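Local coordinates for conserved hypothetical protein NMB0706 (Neisseria meningitidis, PDB 1RV9) that is of unknown function but belongs to the multi-copper polyphenol oxidoreductase laccase family and may be an enzyme, at residues A[119-124]-A[160-165]; A[114-119]-A[243-248]. One frame throughout, in Å; residues are numbered along the deposited sequence.

In the fold
From the N-terminal side, strand 110-115 runs next to an edge strand, 75-76, of a five-stranded mixed sheet, turns through residues 116-118 and passes into strand 119-125 of the six-stranded one, so the segments that start the contacts are consecutive and share Leu119. The chain then returns through strand 131-136 and two helices before strand 160-164 closes the shorter loop, interaction 1. Only after helix 206-217, strand 221-224 and helix 239-242 does the chain, through loop 243-247 and the first residue of strand 248-254, return to strand 110-115 and close the longer loop, interaction 2, which encloses the first. Each interaction thus pairs neighbours within its own sheet; Pro120 packs on Thr115 where they meet.

Interaction 1. Residues A[119-124]-A[160-165]; sequences LPVLFC and MMAYLG
Phe123 and Ala162 meet on one face of an antiparallel strand pair, where the ring carbon CE1 of Phe123 lies 3.9 Å from CB of Ala162. The ring is swung over its own strand, CG anti to the carbonyl carbon (chi1 -63°), and Leu214 of helix 206-217 packs on both residues. Along the same face Val121 uses both branches: CG1 approaches CB of Ala162, while CG2 meets CD2 of Leu164 at 4.2 Å. The reverse face carries Leu122 and Tyr163, which touch CB to CB. Nearer the far end of strand 119-125, Cys124 SG packs 3.4 Å from Met161 CG and 3.6 Å from Met161 SD, a tight sulphur contact.

Backbone bonds stitch the two strands between these faces. Leu122 and Tyr163 form a hydrogen-bonded pair, with Tyr163 N 2.8 Å from Leu122 O; the return bond from Leu122 N reaches Tyr163 O on a lone pair. Cys124 and Met161 form a second such pair, Met161 N to Cys124 O being the shorter bond at 2.9 Å. Beyond the strand end, Gly165 N reaches Pro120 O at 2.8 Å. The ring of Pro120 lies against the backbone of Gly165, CD 3.7 Å from Gly165 C.

On their outer edges strand 119-125 bonds to 131-136 and strand 160-164 to 221-224, within one of the two large sheets of this alpha-beta-beta-alpha fold; helices 145-153 and 206-217 cover the Phe123 side. This chemistry implies a buried sheet interior, peptide groups satisfied by neighbouring strands and faces lined mostly by apolar and sulphur-bearing side chains, with the phenol of Tyr163 leading away.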
loop_
_atom_site.group_PDB
_atom_site.type_symbol
_atom_site.label_atom_id
_atom_site.label_comp_id
_atom_site.label_asym_id
_atom_site.label_seq_id
_atom_site.Cartn_x
_atom_site.Cartn_y
_atom_site.Cartn_z
ATOM N N LEU A 119 0.666 1.960 5.063
ATOM C CA LEU A 119 -0.312 2.380 4.073
ATOM C C LEU A 119 -0.044 2.018 2.617
ATOM O O LEU A 119 0.987 2.388 2.062
ATOM C CB LEU A 119 -0.499 3.896 4.161
ATOM C CG LEU A 119 -1.468 4.510 3.151
ATOM C CD1 LEU A 119 -2.899 4.104 3.493
ATOM C CD2 LEU A 119 -1.318 6.028 3.166
ATOM N N PRO A 120 -0.969 1.273 1.987
ATOM C CA PRO A 120 -0.799 0.904 0.581
ATOM C C PRO A 120 -1.553 1.969 -0.212
ATOM O O PRO A 120 -2.671 2.331 0.154
ATOM C CB PRO A 120 -1.499 -0.458 0.463
ATOM C CG PRO A 120 -2.079 -0.751 1.848
ATOM C CD PRO A 120 -2.110 0.557 2.581
ATOM N N VAL A 121 -0.951 2.492 -1.272
ATOM C CA VAL A 121 -1.643 3.489 -2.087
ATOM C C VAL A 121 -1.620 3.059 -3.548
ATOM O O VAL A 121 -0.556 2.781 -4.105
ATOM C CB VAL A 121 -0.994 4.887 -1.972
ATOM C CG1 VAL A 121 -1.808 5.908 -2.781
ATOM C CG2 VAL A 121 -0.922 5.307 -0.514
ATOM N N LEU A 122 -2.797 2.981 -4.161
ATOM C CA LEU A 122 -2.897 2.601 -5.567
ATOM C C LEU A 122 -3.228 3.849 -6.370
ATOM O O LEU A 122 -3.914 4.738 -5.869
ATOM C CB LEU A 122 -3.998 1.563 -5.767
ATOM C CG LEU A 122 -3.885 0.282 -4.936
ATOM C CD1 LEU A 122 -5.043 -0.641 -5.303
ATOM C CD2 LEU A 122 -2.547 -0.402 -5.202
ATOM N N PHE A 123 -2.742 3.908 -7.608
ATOM C CA PHE A 123 -2.975 5.061 -8.483
ATOM C C PHE A 123 -3.404 4.637 -9.882
ATOM O O PHE A 123 -3.026 3.574 -10.363
ATOM C CB PHE A 123 -1.686 5.868 -8.681
ATOM C CG PHE A 123 -1.121 6.478 -7.433
ATOM C CD1 PHE A 123 -1.385 7.807 -7.111
ATOM C CD2 PHE A 123 -0.252 5.753 -6.623
ATOM C CE1 PHE A 123 -0.783 8.406 -6.003
ATOM C CE2 PHE A 123 0.352 6.343 -5.515
ATOM C CZ PHE A 123 0.087 7.673 -5.205
ATOM N N CYS A 124 -4.177 5.495 -10.540
ATOM C CA CYS A 124 -4.573 5.257 -11.924
ATOM C C CYS A 124 -5.072 6.592 -12.455
ATOM O O CYS A 124 -5.288 7.520 -11.678
ATOM C CB CYS A 124 -5.675 4.193 -12.034
ATOM S SG CYS A 124 -7.374 4.747 -11.714
ATOM N N MET A 160 -5.402 12.028 -12.192
ATOM C CA MET A 160 -5.072 10.888 -11.344
ATOM C C MET A 160 -6.041 10.715 -10.191
ATOM O O MET A 160 -6.653 11.670 -9.712
ATOM C CB MET A 160 -3.689 11.039 -10.717
ATOM C CG MET A 160 -2.514 10.926 -11.642
ATOM S SD MET A 160 -1.031 11.006 -10.623
ATOM C CE MET A 160 0.236 10.946 -11.873
ATOM N N MET A 161 -6.172 9.476 -9.740
ATOM C CA MET A 161 -6.995 9.183 -8.588
ATOM C C MET A 161 -6.160 8.215 -7.762
ATOM O O MET A 161 -5.408 7.409 -8.312
ATOM C CB MET A 161 -8.348 8.579 -8.985
ATOM C CG MET A 161 -8.311 7.249 -9.690
ATOM S SD MET A 161 -9.991 6.726 -10.136
ATOM C CE MET A 161 -10.194 7.566 -11.632
ATOM N N ALA A 162 -6.262 8.332 -6.447
ATOM C CA ALA A 162 -5.500 7.478 -5.549
ATOM C C ALA A 162 -6.425 6.740 -4.605
ATOM O O ALA A 162 -7.455 7.271 -4.185
ATOM C CB ALA A 162 -4.507 8.315 -4.752
ATOM N N TYR A 163 -6.063 5.506 -4.278
ATOM C CA TYR A 163 -6.863 4.710 -3.366
ATOM C C TYR A 163 -6.038 4.387 -2.133
ATOM O O TYR A 163 -4.924 3.869 -2.237
ATOM C CB TYR A 163 -7.309 3.406 -4.031
ATOM C CG TYR A 163 -8.226 2.577 -3.163
ATOM C CD1 TYR A 163 -9.550 2.958 -2.953
ATOM C CD2 TYR A 163 -7.764 1.419 -2.538
ATOM C CE1 TYR A 163 -10.394 2.203 -2.137
ATOM C CE2 TYR A 163 -8.595 0.661 -1.725
ATOM C CZ TYR A 163 -9.907 1.056 -1.530
ATOM O OH TYR A 163 -10.731 0.296 -0.728
ATOM N N LEU A 164 -6.582 4.711 -0.967
ATOM C CA LEU A 164 -5.902 4.435 0.288
ATOM C C LEU A 164 -6.356 3.051 0.743
ATOM O O LEU A 164 -7.516 2.853 1.115
ATOM C CB LEU A 164 -6.270 5.488 1.335
ATOM C CG LEU A 164 -6.026 6.937 0.906
ATOM C CD1 LEU A 164 -6.425 7.872 2.046
ATOM C CD2 LEU A 164 -4.564 7.140 0.529
ATOM N N GLY A 165 -5.431 2.098 0.698
ATOM C CA GLY A 165 -5.738 0.737 1.091
ATOM C C GLY A 165 -5.821 0.551 2.592
ATOM O O GLY A 165 -5.664 1.507 3.349
#

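Interaction 2. Residues A[114-119]-A[243-248]; sequences MTADCL and GATGRM. With SO4 (sulfate ion), chain B.
Arg247 packs beside Ala116, whose CB approaches the guanidinium obliquely, 3.6 Å from NH1, while the edge of the flat group is taken by a sulfate ion and a water. The motif is a single antiparallel hydrogen-bonded pair, Thr115 with Met248, where strand 110-115 ends and strand 248-254 begins. Thr115 N and Met248 O lie 3.0 Å apart, and Met248 N returns the bond to Thr115 O.

NH2 of Arg247 gives its stronger bond to sulfate O2 at 3.0 Å, and NE makes only a weak one to the same oxygen. NH1 donates to Gly246 O, which lies in the guanidinium plane, though the donor sits above the carbonyl plane; together with the sulfate bonds this helps hold the group's rotation. The sulfate, probably from the crystallisation liquor, is also held by His82 and His52. With Cys118 SG 6.1 Å from the sulfate S, and His135 touching Cys118, the arrangement is consistent with an anion-binding pocket, perhaps an active site. The water lies 2.9 Å from Met114 O and takes a weak bond from Arg247 NE. Met248 is bent at chi2 (-94°), which brings its methyl CE back over the loop, 3.4 Å from Thr115 O and 3.6 Å from Ala116 CA.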
loop_
_atom_site.group_PDB
_atom_site.type_symbol
_atom_site.label_atom_id
_atom_site.label_comp_id
_atom_site.label_asym_id
_atom_site.label_seq_id
_atom_site.Cartn_x
_atom_site.Cartn_y
_atom_site.Cartn_z
ATOM N N MET A 114 3.044 -4.943 -0.387
ATOM C CA MET A 114 2.652 -5.805 0.727
ATOM C C MET A 114 2.679 -5.025 2.029
ATOM O O MET A 114 3.617 -4.274 2.281
ATOM C CB MET A 114 3.618 -6.985 0.818
ATOM C CG MET A 114 3.634 -7.854 -0.422
ATOM S SD MET A 114 4.997 -9.026 -0.371
ATOM C CE MET A 114 6.308 -8.032 -1.040
ATOM N N THR A 115 1.665 -5.224 2.867
ATOM C CA THR A 115 1.582 -4.493 4.127
ATOM C C THR A 115 0.892 -5.269 5.247
ATOM O O THR A 115 0.257 -6.295 5.015
ATOM C CB THR A 115 0.781 -3.182 3.942
ATOM O OG1 THR A 115 -0.578 -3.504 3.621
ATOM C CG2 THR A 115 1.364 -2.342 2.813
ATOM N N ALA A 116 1.024 -4.739 6.459
ATOM C CA ALA A 116 0.398 -5.283 7.662
ATOM C C ALA A 116 0.407 -4.142 8.681
ATOM O O ALA A 116 0.922 -4.288 9.787
ATOM C CB ALA A 116 1.178 -6.488 8.192
ATOM N N ASP A 117 -0.155 -3.005 8.258
ATOM C CA ASP A 117 -0.279 -1.757 9.029
ATOM C C ASP A 117 0.126 -0.560 8.174
ATOM O O ASP A 117 -0.554 0.465 8.166
ATOM C CB ASP A 117 0.590 -1.744 10.296
ATOM C CG ASP A 117 -0.064 -2.444 11.482
ATOM O OD1 ASP A 117 -1.250 -2.834 11.397
ATOM O OD2 ASP A 117 0.624 -2.598 12.512
ATOM N N CYS A 118 1.240 -0.683 7.459
ATOM C CA CYS A 118 1.693 0.423 6.624
ATOM C C CYS A 118 0.662 0.725 5.547
ATOM O O CYS A 118 -0.115 -0.139 5.149
ATOM C CB CYS A 118 3.055 0.113 6.001
ATOM S SG CYS A 118 4.405 0.126 7.209
ATOM N N LEU A 119 0.666 1.960 5.063
ATOM C CA LEU A 119 -0.312 2.380 4.073
ATOM C C LEU A 119 -0.044 2.018 2.617
ATOM O O LEU A 119 0.987 2.388 2.062
ATOM C CB LEU A 119 -0.499 3.896 4.161
ATOM C CG LEU A 119 -1.468 4.510 3.151
ATOM C CD1 LEU A 119 -2.899 4.104 3.493
ATOM C CD2 LEU A 119 -1.318 6.028 3.166
ATOM N N GLY A 243 2.837 -8.621 15.999
ATOM C CA GLY A 243 4.275 -8.753 15.836
ATOM C C GLY A 243 4.596 -9.543 14.580
ATOM O O GLY A 243 4.240 -9.128 13.480
ATOM N N ALA A 244 5.270 -10.680 14.735
ATOM C CA ALA A 244 5.612 -11.518 13.591
ATOM C C ALA A 244 4.311 -12.063 13.016
ATOM O O ALA A 244 3.615 -12.850 13.659
ATOM C CB ALA A 244 6.522 -12.660 14.028
ATOM N N THR A 245 3.977 -11.633 11.804
ATOM C CA THR A 245 2.743 -12.068 11.173
ATOM C C THR A 245 2.853 -11.995 9.650
ATOM O O THR A 245 3.922 -11.720 9.105
ATOM C CB THR A 245 1.548 -11.210 11.686
ATOM O OG1 THR A 245 0.309 -11.802 11.279
ATOM C CG2 THR A 245 1.634 -9.784 11.157
ATOM N N GLY A 246 1.746 -12.247 8.964
ATOM C CA GLY A 246 1.775 -12.220 7.514
ATOM C C GLY A 246 1.624 -10.842 6.905
ATOM O O GLY A 246 1.578 -9.831 7.607
ATOM N N ARG A 247 1.563 -10.812 5.581
ATOM C CA ARG A 247 1.393 -9.570 4.841
ATOM C C ARG A 247 0.325 -9.761 3.774
ATOM O O ARG A 247 0.327 -10.764 3.063
ATOM C CB ARG A 247 2.701 -9.169 4.151
ATOM C CG ARG A 247 3.838 -8.812 5.098
ATOM C CD ARG A 247 3.588 -7.489 5.800
ATOM N NE ARG A 247 4.712 -7.106 6.653
ATOM C CZ ARG A 247 4.957 -7.618 7.856
ATOM N NH1 ARG A 247 4.156 -8.544 8.374
ATOM N NH2 ARG A 247 6.014 -7.208 8.540
ATOM N N MET A 248 -0.609 -8.821 3.682
ATOM C CA MET A 248 -1.603 -8.905 2.626
ATOM C C MET A 248 -1.048 -7.978 1.553
ATOM O O MET A 248 0.026 -7.400 1.730
ATOM C CB MET A 248 -2.992 -8.449 3.095
ATOM C CG MET A 248 -3.051 -7.118 3.801
ATOM S SD MET A 248 -2.953 -7.292 5.589
ATOM C CE MET A 248 -2.861 -5.571 6.044
HETATM S S SO4 B . 8.330 -4.596 7.149
HETATM O O1 SO4 B . 9.710 -4.837 7.619
HETATM O O2 SO4 B . 7.803 -5.823 6.521
HETATM O O3 SO4 B . 7.481 -4.228 8.294
HETATM O O4 SO4 B . 8.330 -3.507 6.158
HETATM O O HOH W 1 5.500 -5.421 4.229
#